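PDB 3ESI: ApeI dehydratase-like domain-containing protein from Pectobacterium atrosepticum, which is of unknown function but belongs to the ApeI-like family of the HotDog clan, and so may act as a dehydratase on acyl thioesters. Local coordinates for residues A[7-12]-A[19-24]; A[24-29]-A[82-87]. One frame throughout, in Å; residues are numbered along the deposited sequence.

Contact 1 of 2, residues A[7-12]-A[19-24]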
loop_
_atom_site.group_PDB
_atom_site.type_symbol
_atom_site.label_atom_id
_atom_site.label_comp_id
_atom_site.label_asym_id
_atom_site.label_seq_id
_atom_site.Cartn_x
_atom_site.Cartn_y
_atom_site.Cartn_z
ATOM N N VAL A 7 19.712 8.211 21.071
ATOM C CA VAL A 7 20.633 9.285 21.398
ATOM C C VAL A 7 20.308 10.483 20.530
ATOM O O VAL A 7 19.882 10.322 19.390
ATOM C CB VAL A 7 22.096 8.888 21.096
ATOM C CG1 VAL A 7 23.036 10.013 21.495
ATOM C CG2 VAL A 7 22.452 7.596 21.809
ATOM N N ARG A 8 20.498 11.679 21.080
ATOM C CA ARG A 8 20.285 12.923 20.346
ATOM C C ARG A 8 21.547 13.747 20.508
ATOM O O ARG A 8 21.817 14.276 21.585
ATOM C CB ARG A 8 19.113 13.741 20.892
ATOM C CG ARG A 8 18.968 15.094 20.167
ATOM C CD ARG A 8 17.917 16.017 20.779
ATOM N NE ARG A 8 16.575 15.450 20.706
ATOM C CZ ARG A 8 15.469 16.055 21.137
ATOM N NH1 ARG A 8 15.530 17.260 21.675
ATOM N NH2 ARG A 8 14.297 15.441 21.032
ATOM N N HIS A 9 22.331 13.856 19.451
ATOM C CA HIS A 9 23.536 14.641 19.558
ATOM C C HIS A 9 23.200 16.119 19.654
ATOM O O HIS A 9 22.054 16.518 19.431
ATOM C CB HIS A 9 24.447 14.330 18.379
ATOM C CG HIS A 9 25.076 12.974 18.472
ATOM N ND1 HIS A 9 25.722 12.371 17.415
ATOM C CD2 HIS A 9 25.168 12.109 19.510
ATOM C CE1 HIS A 9 26.187 11.194 17.798
ATOM N NE2 HIS A 9 25.863 11.011 19.064
ATOM N N ASP A 10 24.190 16.919 20.040
ATOM C CA ASP A 10 24.000 18.358 20.173
ATOM C C ASP A 10 23.968 18.962 18.787
ATOM O O ASP A 10 24.508 18.388 17.844
ATOM C CB ASP A 10 25.148 19.007 20.959
ATOM C CG ASP A 10 25.287 18.460 22.374
ATOM O OD1 ASP A 10 24.270 18.355 23.093
ATOM O OD2 ASP A 10 26.431 18.149 22.769
ATOM N N VAL A 11 23.341 20.126 18.671
ATOM C CA VAL A 11 23.256 20.809 17.393
ATOM C C VAL A 11 24.611 21.381 16.987
ATOM O O VAL A 11 25.270 22.059 17.778
ATOM C CB VAL A 11 22.246 21.967 17.447
ATOM C CG1 VAL A 11 22.185 22.657 16.096
ATOM C CG2 VAL A 11 20.875 21.447 17.863
ATOM N N LYS A 12 25.016 21.098 15.752
ATOM C CA LYS A 12 26.274 21.588 15.200
ATOM C C LYS A 12 26.014 22.791 14.300
ATOM O O LYS A 12 25.822 22.630 13.098
ATOM C CB LYS A 12 26.951 20.504 14.364
ATOM C CG LYS A 12 27.532 19.362 15.162
ATOM C CD LYS A 12 28.015 18.230 14.251
ATOM C CE LYS A 12 28.946 18.719 13.133
ATOM N NZ LYS A 12 30.186 19.382 13.625
ATOM N N GLN A 19 22.725 21.247 12.220
ATOM C CA GLN A 19 22.698 19.797 12.097
ATOM C C GLN A 19 22.401 19.116 13.422
ATOM O O GLN A 19 22.794 19.585 14.491
ATOM C CB GLN A 19 24.036 19.276 11.553
ATOM C CG GLN A 19 24.384 19.811 10.176
ATOM C CD GLN A 19 25.885 20.058 9.980
ATOM O OE1 GLN A 19 26.658 19.125 9.733
ATOM N NE2 GLN A 19 26.299 21.326 10.096
ATOM N N VAL A 20 21.683 18.006 13.337
ATOM C CA VAL A 20 21.351 17.218 14.505
ATOM C C VAL A 20 21.355 15.772 14.038
ATOM O O VAL A 20 20.851 15.451 12.959
ATOM C CB VAL A 20 19.964 17.586 15.092
ATOM C CG1 VAL A 20 18.848 17.216 14.119
ATOM C CG2 VAL A 20 19.778 16.880 16.426
ATOM N N GLU A 21 21.965 14.911 14.835
ATOM C CA GLU A 21 22.032 13.508 14.501
ATOM C C GLU A 21 21.319 12.722 15.574
ATOM O O GLU A 21 21.578 12.911 16.761
ATOM C CB GLU A 21 23.481 13.053 14.415
ATOM C CG GLU A 21 23.615 11.608 13.998
ATOM C CD GLU A 21 25.048 11.214 13.738
ATOM O OE1 GLU A 21 25.803 12.061 13.205
ATOM O OE2 GLU A 21 25.414 10.059 14.044
ATOM N N LEU A 22 20.404 11.858 15.166
ATOM C CA LEU A 22 19.686 11.048 16.131
ATOM C C LEU A 22 19.883 9.578 15.861
ATOM O O LEU A 22 20.107 9.166 14.726
ATOM C CB LEU A 22 18.187 11.341 16.098
ATOM C CG LEU A 22 17.715 12.678 16.657
ATOM C CD1 LEU A 22 18.161 13.807 15.747
ATOM C CD2 LEU A 22 16.208 12.659 16.764
ATOM N N MET A 23 19.834 8.783 16.919
ATOM C CA MET A 23 19.923 7.341 16.762
ATOM C C MET A 23 18.514 6.970 17.181
ATOM O O MET A 23 18.068 7.347 18.266
ATOM C CB MET A 23 20.966 6.729 17.703
ATOM C CG MET A 23 21.201 5.240 17.458
ATOM S SD MET A 23 22.638 4.544 18.332
ATOM C CE MET A 23 23.984 5.048 17.145
ATOM N N LEU A 24 17.796 6.278 16.305
ATOM C CA LEU A 24 16.409 5.904 16.588
ATOM C C LEU A 24 16.186 4.400 16.471
ATOM O O LEU A 24 16.892 3.697 15.738
ATOM C CB LEU A 24 15.464 6.627 15.613
ATOM C CG LEU A 24 15.764 8.101 15.346
ATOM C CD1 LEU A 24 14.889 8.605 14.219
ATOM C CD2 LEU A 24 15.542 8.910 16.587
#
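Residues 7-12 run antiparallel to residues 19-24 as the first arm of a beta hairpin, outermost in the sheet of this chain. Val7 pairs with Met23 through a sound bond, Met23 N to Val7 O at 2.9 Å, and a weak one, Val7 N to Met23 O at 3.4 Å; Arg8 faces Leu22 in the non-hydrogen-bonded pair that follows. Past Arg8 the strand gives way to loop, yet the backbone stays tied: His9 N donates to Glu21 O at 2.9 Å, nearly along the C=O axis, and Lys12 N reaches a lone pair of Gln19 O at 3.0 Å. The hairpin joins strands 4-8 and 17-25 at one margin of the antiparallel sheet of a hotdog fold, whose helix 45-59 lies against the face bearing Arg8, Val20 and Leu22: Val59 touches Arg8 and Val20, and Tyr55 touches Leu22. On the other face His9 runs alongside Glu21. From His9 CB, which sits 3.6 Å from Glu21 O, chi1 of -72° places CG beside its own backbone N and anti to the carbonyl carbon. Glu21 CB lies obliquely to the ring, 3.8 Å from His9 ND1, and CE1 ends 4.0 Å from Glu21 OE2. Ring and carboxylate are turned 52° apart, and ND1 and OE2 are not in contact; OE2 is instead engaged in a salt bridge with Arg85, which would weaken any tendency of its negative charge to favour protonation of the histidine. Nearer the turn, Val11 CG1, anti to its backbone N, rests 3.5 Å from Gln19 O.

Contact 2 of 2, residues A[24-29]-A[82-87]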
loop_
_atom_site.group_PDB
_atom_site.type_symbol
_atom_site.label_atom_id
_atom_site.label_comp_id
_atom_site.label_asym_id
_atom_site.label_seq_id
_atom_site.Cartn_x
_atom_site.Cartn_y
_atom_site.Cartn_z
ATOM N N LEU A 24 17.796 6.278 16.305
ATOM C CA LEU A 24 16.409 5.904 16.588
ATOM C C LEU A 24 16.186 4.400 16.471
ATOM O O LEU A 24 16.892 3.697 15.738
ATOM C CB LEU A 24 15.464 6.627 15.613
ATOM C CG LEU A 24 15.764 8.101 15.346
ATOM C CD1 LEU A 24 14.889 8.605 14.219
ATOM C CD2 LEU A 24 15.542 8.910 16.587
ATOM N N GLN A 25 15.206 3.904 17.208
ATOM C CA GLN A 25 14.898 2.487 17.158
ATOM C C GLN A 25 13.484 2.357 16.632
ATOM O O GLN A 25 12.558 3.007 17.143
ATOM C CB GLN A 25 15.019 1.861 18.553
ATOM C CG GLN A 25 14.635 0.380 18.638
ATOM C CD GLN A 25 15.609 -0.557 17.917
ATOM O OE1 GLN A 25 16.758 -0.191 17.622
ATOM N NE2 GLN A 25 15.155 -1.789 17.649
ATOM N N VAL A 26 13.332 1.546 15.590
ATOM C CA VAL A 26 12.032 1.314 14.986
ATOM C C VAL A 26 11.346 0.199 15.765
ATOM O O VAL A 26 11.594 -0.983 15.548
ATOM C CB VAL A 26 12.179 0.913 13.514
ATOM C CG1 VAL A 26 10.818 0.575 12.926
ATOM C CG2 VAL A 26 12.838 2.040 12.755
ATOM N N ASP A 27 10.477 0.603 16.676
ATOM C CA ASP A 27 9.746 -0.302 17.543
ATOM C C ASP A 27 8.758 -1.229 16.827
ATOM O O ASP A 27 7.828 -0.770 16.170
ATOM C CB ASP A 27 8.998 0.526 18.576
ATOM C CG ASP A 27 8.593 -0.278 19.778
ATOM O OD1 ASP A 27 7.847 0.272 20.617
ATOM O OD2 ASP A 27 9.026 -1.445 19.892
ATOM N N PRO A 28 8.942 -2.553 16.968
ATOM C CA PRO A 28 8.091 -3.583 16.359
ATOM C C PRO A 28 6.622 -3.428 16.725
ATOM O O PRO A 28 5.763 -3.987 16.064
ATOM C CB PRO A 28 8.656 -4.884 16.928
ATOM C CG PRO A 28 10.111 -4.557 17.140
ATOM C CD PRO A 28 10.035 -3.173 17.740
ATOM N N ASP A 29 6.334 -2.682 17.784
ATOM C CA ASP A 29 4.956 -2.492 18.220
ATOM C C ASP A 29 4.262 -1.256 17.668
ATOM O O ASP A 29 3.151 -0.935 18.089
ATOM C CB ASP A 29 4.879 -2.466 19.749
ATOM C CG ASP A 29 5.379 -3.762 20.380
ATOM O OD1 ASP A 29 4.970 -4.848 19.905
ATOM O OD2 ASP A 29 6.174 -3.690 21.348
ATOM N N LYS A 82 14.668 -2.261 13.623
ATOM C CA LYS A 82 15.964 -1.761 13.152
ATOM C C LYS A 82 16.422 -0.516 13.876
ATOM O O LYS A 82 15.611 0.250 14.393
ATOM C CB LYS A 82 15.920 -1.452 11.656
ATOM C CG LYS A 82 15.745 -2.666 10.774
ATOM C CD LYS A 82 16.864 -3.659 10.979
ATOM C CE LYS A 82 16.643 -4.913 10.146
ATOM N NZ LYS A 82 17.728 -5.901 10.353
ATOM N N THR A 83 17.736 -0.322 13.910
ATOM C CA THR A 83 18.329 0.855 14.547
ATOM C C THR A 83 18.719 1.799 13.415
ATOM O O THR A 83 19.348 1.382 12.439
ATOM C CB THR A 83 19.564 0.465 15.386
ATOM O OG1 THR A 83 19.149 -0.423 16.431
ATOM C CG2 THR A 83 20.213 1.693 16.011
ATOM N N LEU A 84 18.332 3.065 13.540
ATOM C CA LEU A 84 18.603 4.046 12.490
ATOM C C LEU A 84 19.350 5.292 12.927
ATOM O O LEU A 84 19.201 5.768 14.054
ATOM C CB LEU A 84 17.291 4.527 11.859
ATOM C CG LEU A 84 16.232 3.552 11.343
ATOM C CD1 LEU A 84 14.991 4.345 10.882
ATOM C CD2 LEU A 84 16.807 2.724 10.195
ATOM N N ARG A 85 20.152 5.823 12.015
ATOM C CA ARG A 85 20.838 7.078 12.261
ATOM C C ARG A 85 20.060 8.074 11.380
ATOM O O ARG A 85 19.809 7.818 10.202
ATOM C CB ARG A 85 22.309 7.034 11.812
ATOM C CG ARG A 85 23.097 8.270 12.259
ATOM C CD ARG A 85 24.353 8.516 11.423
ATOM N NE ARG A 85 25.280 7.386 11.400
ATOM C CZ ARG A 85 25.920 6.895 12.464
ATOM N NH1 ARG A 85 25.747 7.425 13.673
ATOM N NH2 ARG A 85 26.740 5.864 12.315
ATOM N N LEU A 86 19.644 9.186 11.965
ATOM C CA LEU A 86 18.923 10.207 11.237
ATOM C C LEU A 86 19.731 11.496 11.278
ATOM O O LEU A 86 20.000 12.033 12.353
ATOM C CB LEU A 86 17.550 10.459 11.869
ATOM C CG LEU A 86 16.818 11.656 11.239
ATOM C CD1 LEU A 86 16.559 11.350 9.773
ATOM C CD2 LEU A 86 15.492 11.948 11.955
ATOM N N VAL A 87 20.132 11.982 10.111
ATOM C CA VAL A 87 20.880 13.233 10.025
ATOM C C VAL A 87 20.000 14.295 9.354
ATOM O O VAL A 87 19.490 14.082 8.247
ATOM C CB VAL A 87 22.186 13.068 9.185
ATOM C CG1 VAL A 87 22.935 14.391 9.118
ATOM C CG2 VAL A 87 23.083 11.998 9.795
#
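Three straight backbone hydrogen bonds fasten residues 24-26 to residues 82-84. Leu24 and Leu84 form a hydrogen-bonded antiparallel pair, with both Leu24 N to Leu84 O and Leu84 N to Leu24 O at 2.7 Å; Val26 N, just beyond the strand, donates to Lys82 O at an N-H...O angle of 176°. The tight side is apolar and buried. There Val26 CG2, anti to its carbonyl carbon, crosses obliquely onto Leu84 CD1 at 3.7 Å, while Leu24 CD1 reaches Leu86 CB at 4.0 Å. Tyr55 of helix 45-59 touches both Leu24 and Leu86, and Ile78 touches Val26 and Leu84, so this face belongs to the core beneath the helix. The other face, bearing Gln25 and Thr83, is looser, partly exposed and polar. Gln25 leaves the backbone with CG anti to N, then bends at chi2 (69°), which swings its amide across the neighbouring strand. Thr83 OG1, beside its own backbone N, donates to Gln25 OE1 at 2.7 Å in the plane of the amide, and a weak bond from Gln25 NE2 to Gly81 O holds the other end of the same group. Lys82 turns its chain away from residues 24-29 to a salt bridge with Glu105. An antiparallel sheet packing its apolar face, here Leu24 and Leu86, against the central helix 45-59 is characteristic of the hotdog fold.

Overall arrangement
Along the chain the two contacts come one after the other, sharing Leu24, with centres about 13 Å apart. Strand 17-25 is common to both: 4-8 lies along one edge of it and 83-91 along the other, so a short hairpin link and one spanning some fifty residues, helix 45-59 included, join three consecutive strands of the six-stranded sheet. Between strands 17-25 and 83-91, a salt bridge from Glu21 to Arg85 and a probable hydrogen bond between Leu22 O and Leu86 N connect the contacts directly. Together they fix the N-terminal hairpin to the body of a sheet consistent with membership of the HotDog clan.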